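D-lactate dehydrogenase (Fermentative) (Pseudomonas aeruginosa, PDB 6ABJ) catalyses the NAD-dependent interconversion of pyruvate and D-lactate, working as a tetrameric dehydrogenase of the D-isomer specific 2-hydroxyacid dehydrogenase family. Local coordinates at residues 123-128 against 173-178; 166-171 against 186-191. One frame throughout, in Å; residues are numbered along the deposited sequence.

Overall arrangement
Both contacts lie in the Rossmann-type NAD-binding domain and both draw on helix 170-181, whose start carries NADH-binding residues. Contact 1 is fully buried and apolar: residues 173-178 pack against helix 118-134 with methyl groups and one phenyl ring, beside a neighbouring subunit. Contact 2 is only partly buried and mostly polar: the glycine-rich turn 166-171 meets the end of strand 185-189 through two backbone N-H donors and a carboxylate. Their centres are about 12 Å apart, and they touch where A176 CB lies 3.9 Å from L186 CD1. One contact thus packs the crossover helix on its neighbour, while the other sits at the C-terminal ends of two neighbouring inner strands, where NADH-binding residues lie.

Contact 1: 123-128 against 173-178; sequences EHAVGL and ETFARI
V126 sets its CG2 methyl against both the ring of F175 and the branch methyl of I178, the centre of a helix-on-helix packing in the Rossmann-type NAD-binding domain. Helix 118-134 meets helix 170-181, the connecting helix of a beta-alpha-beta unit, with segment axes 9.8 Å apart and N-to-C directions at 49°. Small A125 and branched V126 on one helix face the larger F175 and I178 on the other.

V126 CG2 lies 3.9 Å from F175 CE1 and equally close to F175 CD1, so the methyl sits beside the CD1-CE1 side of the ring. A125 CB reaches the same two carbons, 4.0 Å from F175 CE1; both methyls approach obliquely. F175 CG is anti to the backbone N (chi1 174°), on the side of helix 118-134, and the CD1-CE1 side of the ring lies nearest that helix. Beyond the two segments the ring also touches V163 and V165 of strand 162-166 and meets H220, so this large flat group joins helix, helix and sheet. The side chain of A125 also lies close to T248, so the packing is next to a residue of the NADH site.

E123 crosses I178 at about a right angle and offers its aliphatic part, while its carboxylate is taken up elsewhere: OE1 and OE2 accept hydrogen bonds from the backbone N of L158 and H159, respectively, of the second subunit. A buried acid is thereby satisfied across the subunit interface, and F182 of that subunit packs on both E123 and I178. The isoleucine serves two neighbours with separate branches: its CG2 lies 3.9 Å from V126 CG2, and its CD1 ends 4.1 Å from E123 CG.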
ATOM      1  N   GLU B 123     -24.992   7.911   0.152  1.00 25.98           N
ATOM      2  CA  GLU B 123     -23.796   8.584  -0.279  1.00 24.51           C
ATOM      3  C   GLU B 123     -22.594   7.616  -0.317  1.00 24.49           C
ATOM      4  O   GLU B 123     -21.784   7.644  -1.259  1.00 23.41           O
ATOM      5  CB  GLU B 123     -23.550   9.838   0.523  1.00 25.49           C
ATOM      6  CG  GLU B 123     -24.546  10.952   0.179  1.00 27.17           C
ATOM      7  CD  GLU B 123     -24.373  12.185   1.051  1.00 28.24           C
ATOM      8  OE1 GLU B 123     -23.327  12.320   1.683  1.00 27.64           O
ATOM      9  OE2 GLU B 123     -25.335  13.021   1.090  1.00 32.73           O
ATOM     10  N   HIS B 124     -22.505   6.765   0.684  1.00 23.86           N
ATOM     11  CA  HIS B 124     -21.430   5.828   0.772  1.00 24.67           C
ATOM     12  C   HIS B 124     -21.519   4.803  -0.368  1.00 24.58           C
ATOM     13  O   HIS B 124     -20.511   4.477  -0.969  1.00 24.05           O
ATOM     14  CB  HIS B 124     -21.459   5.112   2.080  1.00 24.81           C
ATOM     15  CG  HIS B 124     -20.212   4.304   2.324  1.00 23.38           C
ATOM     16  ND1 HIS B 124     -19.056   4.871   2.776  1.00 23.80           N
ATOM     17  CD2 HIS B 124     -19.969   2.983   2.248  1.00 22.67           C
ATOM     18  CE1 HIS B 124     -18.121   3.940   2.928  1.00 23.92           C
ATOM     19  NE2 HIS B 124     -18.659   2.776   2.627  1.00 23.09           N
ATOM     20  N   ALA B 125     -22.730   4.349  -0.690  1.00 24.45           N
ATOM     21  CA  ALA B 125     -22.931   3.489  -1.808  1.00 23.50           C
ATOM     22  C   ALA B 125     -22.436   4.165  -3.076  1.00 24.61           C
ATOM     23  O   ALA B 125     -21.756   3.521  -3.885  1.00 23.29           O
ATOM     24  CB  ALA B 125     -24.380   3.054  -1.925  1.00 25.72           C
ATOM     25  N   VAL B 126     -22.789   5.430  -3.295  1.00 22.89           N
ATOM     26  CA  VAL B 126     -22.334   6.127  -4.486  1.00 22.53           C
ATOM     27  C   VAL B 126     -20.799   6.271  -4.492  1.00 22.20           C
ATOM     28  O   VAL B 126     -20.154   6.132  -5.549  1.00 23.21           O
ATOM     29  CB  VAL B 126     -23.067   7.480  -4.652  1.00 23.88           C
ATOM     30  CG1 VAL B 126     -22.549   8.239  -5.839  1.00 24.48           C
ATOM     31  CG2 VAL B 126     -24.573   7.246  -4.768  1.00 26.68           C
ATOM     32  N   GLY B 127     -20.193   6.508  -3.336  1.00 21.54           N
ATOM     33  CA  GLY B 127     -18.761   6.579  -3.261  1.00 23.57           C
ATOM     34  C   GLY B 127     -18.087   5.247  -3.670  1.00 22.38           C
ATOM     35  O   GLY B 127     -17.072   5.225  -4.388  1.00 22.31           O
ATOM     36  N   LEU B 128     -18.736   4.136  -3.329  1.00 21.35           N
ATOM     37  CA  LEU B 128     -18.172   2.806  -3.636  1.00 20.78           C
ATOM     38  C   LEU B 128     -18.281   2.659  -5.145  1.00 21.52           C
ATOM     39  O   LEU B 128     -17.358   2.149  -5.804  1.00 19.37           O
ATOM     40  CB  LEU B 128     -18.980   1.679  -2.910  1.00 21.94           C
ATOM     41  CG  LEU B 128     -18.633   1.517  -1.403  1.00 23.24           C
ATOM     42  CD1 LEU B 128     -19.551   0.402  -0.829  1.00 23.89           C
ATOM     43  CD2 LEU B 128     -17.189   1.212  -1.159  1.00 24.56           C
ATOM     44  N   GLU B 173     -34.530   4.792  -1.951  1.00 30.85           N
ATOM     45  CA  GLU B 173     -35.070   5.978  -2.610  1.00 30.53           C
ATOM     46  C   GLU B 173     -34.051   7.105  -2.660  1.00 28.46           C
ATOM     47  O   GLU B 173     -33.916   7.817  -3.673  1.00 29.69           O
ATOM     48  CB  GLU B 173     -36.376   6.444  -1.895  1.00 32.48           C
ATOM     49  CG  GLU B 173     -36.917   7.720  -2.511  1.00 36.32           C
ATOM     50  CD  GLU B 173     -38.089   8.388  -1.697  1.00 36.07           C
ATOM     51  OE1 GLU B 173     -38.793   7.656  -0.969  1.00 36.56           O
ATOM     52  OE2 GLU B 173     -38.253   9.605  -1.841  1.00 39.93           O
ATOM     53  N   THR B 174     -33.370   7.319  -1.564  1.00 28.05           N
ATOM     54  CA  THR B 174     -32.361   8.353  -1.477  1.00 29.44           C
ATOM     55  C   THR B 174     -31.242   8.074  -2.484  1.00 27.27           C
ATOM     56  O   THR B 174     -30.779   8.968  -3.206  1.00 25.51           O
ATOM     57  CB  THR B 174     -31.781   8.423  -0.054  1.00 30.95           C
ATOM     58  OG1 THR B 174     -32.856   8.535   0.909  1.00 34.82           O
ATOM     59  CG2 THR B 174     -30.812   9.598   0.109  1.00 31.44           C
ATOM     60  N   PHE B 175     -30.796   6.817  -2.494  1.00 28.57           N
ATOM     61  CA  PHE B 175     -29.809   6.362  -3.500  1.00 27.07           C
ATOM     62  C   PHE B 175     -30.327   6.603  -4.917  1.00 26.22           C
ATOM     63  O   PHE B 175     -29.620   7.111  -5.831  1.00 25.41           O
ATOM     64  CB  PHE B 175     -29.538   4.884  -3.239  1.00 26.62           C
ATOM     65  CG  PHE B 175     -28.657   4.233  -4.288  1.00 25.80           C
ATOM     66  CD1 PHE B 175     -27.306   4.460  -4.262  1.00 25.98           C
ATOM     67  CD2 PHE B 175     -29.198   3.495  -5.337  1.00 24.42           C
ATOM     68  CE1 PHE B 175     -26.459   3.871  -5.232  1.00 26.08           C
ATOM     69  CE2 PHE B 175     -28.368   2.933  -6.335  1.00 25.82           C
ATOM     70  CZ  PHE B 175     -26.998   3.105  -6.250  1.00 24.58           C
ATOM     71  N   ALA B 176     -31.569   6.220  -5.154  1.00 26.75           N
ATOM     72  CA  ALA B 176     -32.134   6.397  -6.500  1.00 24.88           C
ATOM     73  C   ALA B 176     -32.106   7.858  -6.939  1.00 24.99           C
ATOM     74  O   ALA B 176     -31.757   8.158  -8.106  1.00 24.94           O
ATOM     75  CB  ALA B 176     -33.538   5.813  -6.580  1.00 27.09           C
ATOM     76  N   ARG B 177     -32.454   8.796  -6.048  1.00 27.95           N
ATOM     77  CA  ARG B 177     -32.489  10.207  -6.407  1.00 28.85           C
ATOM     78  C   ARG B 177     -31.092  10.713  -6.755  1.00 28.57           C
ATOM     79  O   ARG B 177     -30.873  11.488  -7.704  1.00 26.74           O
ATOM     80  CB  ARG B 177     -33.080  11.075  -5.234  1.00 34.18           C
ATOM     81  CG  ARG B 177     -33.126  12.584  -5.509  1.00 40.80           C
ATOM     82  CD  ARG B 177     -34.290  13.332  -4.783  1.00 47.74           C
ATOM     83  NE  ARG B 177     -34.621  12.654  -3.539  1.00 52.94           N
ATOM     84  CZ  ARG B 177     -35.696  11.896  -3.311  1.00 49.26           C
ATOM     85  NH1 ARG B 177     -36.633  11.751  -4.201  1.00 52.59           N
ATOM     86  NH2 ARG B 177     -35.816  11.257  -2.147  1.00 59.10           N
ATOM     87  N   ILE B 178     -30.098  10.294  -5.981  1.00 30.47           N
ATOM     88  CA  ILE B 178     -28.717  10.696  -6.315  1.00 27.97           C
ATOM     89  C   ILE B 178     -28.335  10.169  -7.671  1.00 28.12           C
ATOM     90  O   ILE B 178     -27.804  10.911  -8.473  1.00 27.11           O
ATOM     91  CB  ILE B 178     -27.709  10.177  -5.291  1.00 29.71           C
ATOM     92  CG1 ILE B 178     -27.966  10.810  -3.930  1.00 32.30           C
ATOM     93  CG2 ILE B 178     -26.307  10.576  -5.711  1.00 28.90           C
ATOM     94  CD1 ILE B 178     -27.238  10.128  -2.790  1.00 33.77           C
TER

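Contact 2: 166-171 against 186-191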
ATOM      1  N   ILE B 166     -32.690  -2.408  -5.761  1.00 27.25           N
ATOM      2  CA  ILE B 166     -33.453  -3.458  -5.180  1.00 27.66           C
ATOM      3  C   ILE B 166     -33.827  -3.038  -3.750  1.00 28.70           C
ATOM      4  O   ILE B 166     -33.001  -3.051  -2.830  1.00 26.65           O
ATOM      5  CB  ILE B 166     -32.673  -4.772  -5.208  1.00 29.47           C
ATOM      6  CG1 ILE B 166     -32.470  -5.168  -6.678  1.00 29.22           C
ATOM      7  CG2 ILE B 166     -33.425  -5.919  -4.497  1.00 30.12           C
ATOM      8  CD1 ILE B 166     -31.585  -6.362  -6.813  1.00 29.03           C
ATOM      9  N   GLY B 167     -35.103  -2.656  -3.598  1.00 29.35           N
ATOM     10  CA  GLY B 167     -35.605  -2.166  -2.287  1.00 31.47           C
ATOM     11  C   GLY B 167     -35.681  -0.674  -2.323  1.00 31.73           C
ATOM     12  O   GLY B 167     -34.658   0.018  -2.377  1.00 30.17           O
ATOM     13  N   THR B 168     -36.899  -0.153  -2.321  1.00 30.22           N
ATOM     14  CA  THR B 168     -37.103   1.271  -2.489  1.00 30.79           C
ATOM     15  C   THR B 168     -37.719   1.928  -1.260  1.00 33.86           C
ATOM     16  O   THR B 168     -38.425   2.922  -1.384  1.00 30.63           O
ATOM     17  CB  THR B 168     -37.899   1.610  -3.761  1.00 32.71           C
ATOM     18  OG1 THR B 168     -39.181   0.920  -3.777  1.00 34.71           O
ATOM     19  CG2 THR B 168     -37.088   1.211  -4.993  1.00 35.18           C
ATOM     20  N   GLY B 169     -37.335   1.406  -0.105  1.00 35.98           N
ATOM     21  CA  GLY B 169     -37.419   2.107   1.152  1.00 33.92           C
ATOM     22  C   GLY B 169     -36.651   3.386   1.183  1.00 33.88           C
ATOM     23  O   GLY B 169     -36.182   3.895   0.178  1.00 35.88           O
ATOM     24  N   GLN B 170     -36.543   3.979   2.374  1.00 34.90           N
ATOM     25  CA  GLN B 170     -35.903   5.275   2.498  1.00 34.75           C
ATOM     26  C   GLN B 170     -34.430   5.346   1.885  1.00 30.47           C
ATOM     27  O   GLN B 170     -34.063   6.285   1.238  1.00 33.01           O
ATOM     28  CB  GLN B 170     -35.857   5.660   3.969  1.00 39.47           C
ATOM     29  CG  GLN B 170     -37.077   6.434   4.442  1.00 48.37           C
ATOM     30  CD  GLN B 170     -36.597   7.639   5.218  1.00 57.00           C
ATOM     31  OE1 GLN B 170     -36.991   8.763   4.932  1.00 61.52           O
ATOM     32  NE2 GLN B 170     -35.660   7.412   6.160  1.00 58.36           N
ATOM     33  N   ILE B 171     -33.616   4.381   2.189  1.00 30.79           N
ATOM     34  CA  ILE B 171     -32.220   4.458   1.724  1.00 31.07           C
ATOM     35  C   ILE B 171     -32.216   4.239   0.205  1.00 29.57           C
ATOM     36  O   ILE B 171     -31.590   5.005  -0.539  1.00 32.56           O
ATOM     37  CB  ILE B 171     -31.319   3.468   2.469  1.00 31.92           C
ATOM     38  CG1 ILE B 171     -31.287   3.758   3.965  1.00 32.95           C
ATOM     39  CG2 ILE B 171     -29.879   3.624   1.932  1.00 31.47           C
ATOM     40  CD1 ILE B 171     -30.585   2.716   4.820  1.00 35.01           C
ATOM     41  N   LEU B 186     -32.989   4.846 -14.166  1.00 27.05           N
ATOM     42  CA  LEU B 186     -33.290   4.106 -12.948  1.00 28.05           C
ATOM     43  C   LEU B 186     -34.319   2.960 -13.087  1.00 29.32           C
ATOM     44  O   LEU B 186     -35.450   3.213 -13.539  1.00 32.46           O
ATOM     45  CB  LEU B 186     -33.829   5.019 -11.900  1.00 28.28           C
ATOM     46  CG  LEU B 186     -32.777   5.600 -10.956  1.00 35.51           C
ATOM     47  CD1 LEU B 186     -32.186   4.552 -10.051  1.00 35.14           C
ATOM     48  CD2 LEU B 186     -31.687   6.265 -11.752  1.00 37.28           C
ATOM     49  N   LEU B 187     -33.927   1.756 -12.656  1.00 28.18           N
ATOM     50  CA  LEU B 187     -34.769   0.557 -12.609  1.00 28.80           C
ATOM     51  C   LEU B 187     -34.921   0.171 -11.167  1.00 29.55           C
ATOM     52  O   LEU B 187     -34.041   0.379 -10.334  1.00 29.57           O
ATOM     53  CB  LEU B 187     -34.180  -0.601 -13.393  1.00 30.84           C
ATOM     54  CG  LEU B 187     -33.694  -0.275 -14.796  1.00 30.62           C
ATOM     55  CD1 LEU B 187     -33.145  -1.508 -15.426  1.00 31.13           C
ATOM     56  CD2 LEU B 187     -34.758   0.325 -15.665  1.00 31.72           C
ATOM     57  N   ALA B 188     -36.080  -0.343 -10.829  1.00 28.99           N
ATOM     58  CA  ALA B 188     -36.366  -0.639  -9.452  1.00 29.71           C
ATOM     59  C   ALA B 188     -37.193  -1.889  -9.260  1.00 30.97           C
ATOM     60  O   ALA B 188     -38.070  -2.210 -10.045  1.00 32.16           O
ATOM     61  CB  ALA B 188     -37.108   0.535  -8.863  1.00 30.55           C
ATOM     62  N   TYR B 189     -36.930  -2.563  -8.169  1.00 32.97           N
ATOM     63  CA  TYR B 189     -37.723  -3.676  -7.753  1.00 34.06           C
ATOM     64  C   TYR B 189     -38.075  -3.488  -6.285  1.00 36.29           C
ATOM     65  O   TYR B 189     -37.211  -3.265  -5.421  1.00 32.19           O
ATOM     66  CB  TYR B 189     -37.008  -5.024  -7.916  1.00 36.32           C
ATOM     67  CG  TYR B 189     -37.805  -6.111  -7.249  1.00 36.73           C
ATOM     68  CD1 TYR B 189     -38.962  -6.620  -7.832  1.00 40.52           C
ATOM     69  CD2 TYR B 189     -37.452  -6.554  -5.972  1.00 40.88           C
ATOM     70  CE1 TYR B 189     -39.775  -7.562  -7.159  1.00 43.94           C
ATOM     71  CE2 TYR B 189     -38.235  -7.483  -5.302  1.00 40.47           C
ATOM     72  CZ  TYR B 189     -39.360  -7.996  -5.889  1.00 47.63           C
ATOM     73  OH  TYR B 189     -40.083  -8.908  -5.165  1.00 51.94           O
ATOM     74  N   ASP B 190     -39.370  -3.576  -5.975  1.00 34.10           N
ATOM     75  CA  ASP B 190     -39.792  -3.617  -4.559  1.00 36.58           C
ATOM     76  C   ASP B 190     -41.141  -4.337  -4.521  1.00 37.84           C
ATOM     77  O   ASP B 190     -41.969  -4.108  -5.412  1.00 35.83           O
ATOM     78  CB  ASP B 190     -39.905  -2.228  -3.938  1.00 36.66           C
ATOM     79  CG  ASP B 190     -40.004  -2.259  -2.420  1.00 37.78           C
ATOM     80  OD1 ASP B 190     -41.125  -2.513  -1.878  1.00 40.14           O
ATOM     81  OD2 ASP B 190     -38.984  -1.987  -1.746  1.00 35.11           O
ATOM     82  N   PRO B 191     -41.329  -5.212  -3.534  1.00 39.98           N
ATOM     83  CA  PRO B 191     -42.693  -5.721  -3.366  1.00 45.28           C
ATOM     84  C   PRO B 191     -43.759  -4.622  -3.331  1.00 45.10           C
ATOM     85  O   PRO B 191     -44.844  -4.809  -3.918  1.00 49.27           O
ATOM     86  CB  PRO B 191     -42.610  -6.514  -2.044  1.00 46.44           C
ATOM     87  CG  PRO B 191     -41.169  -6.796  -1.843  1.00 45.17           C
ATOM     88  CD  PRO B 191     -40.460  -5.608  -2.410  1.00 41.15           C
TER
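G167 and T168 give two successive backbone N-H groups to the last residue of the neighbouring strand and the aspartate that follows it. G167 N bonds to Y189 O at 2.9 Å, continuing the parallel pairing of I166 with Y189. T168 N then bonds to D190 OD2 at 2.8 Å, almost straight at 170°; the donor meets the anti side of the carboxylate, tilted 27° from its plane. D190 CG stands anti to its backbone N (chi1 -166°), and from there OD2 reaches T168 N. D190 OD1 accepts from Y192 N, so each oxygen has a partner.

Backbone conformation and packing suit the residue types. G167 CA lies 3.4 Å from D190 OD2, and its backbone angles would jam a CB against the preceding carbonyl, so glycine suits the place. T168 is split: CG2 packs on A188 CB at 3.9 Å, while OG1 sits 3.2 Å from D190 CB and hydrogen-bonds to Y204 OH. I166 CG2 meets the Y189 ring at its edge.

G167 and G169 are probably the first two glycines of the GxGxxG fingerprint of Rossmann folds; Q170, I171 and D190 bind NADH in the cofactor-bound protein, though this chain holds none. G169 is the N-cap of helix 170-181, which links strands 162-166 and 185-189, while helix 207-213 packs over I166 and Y189 and strand 203-204 borders A188 and D190.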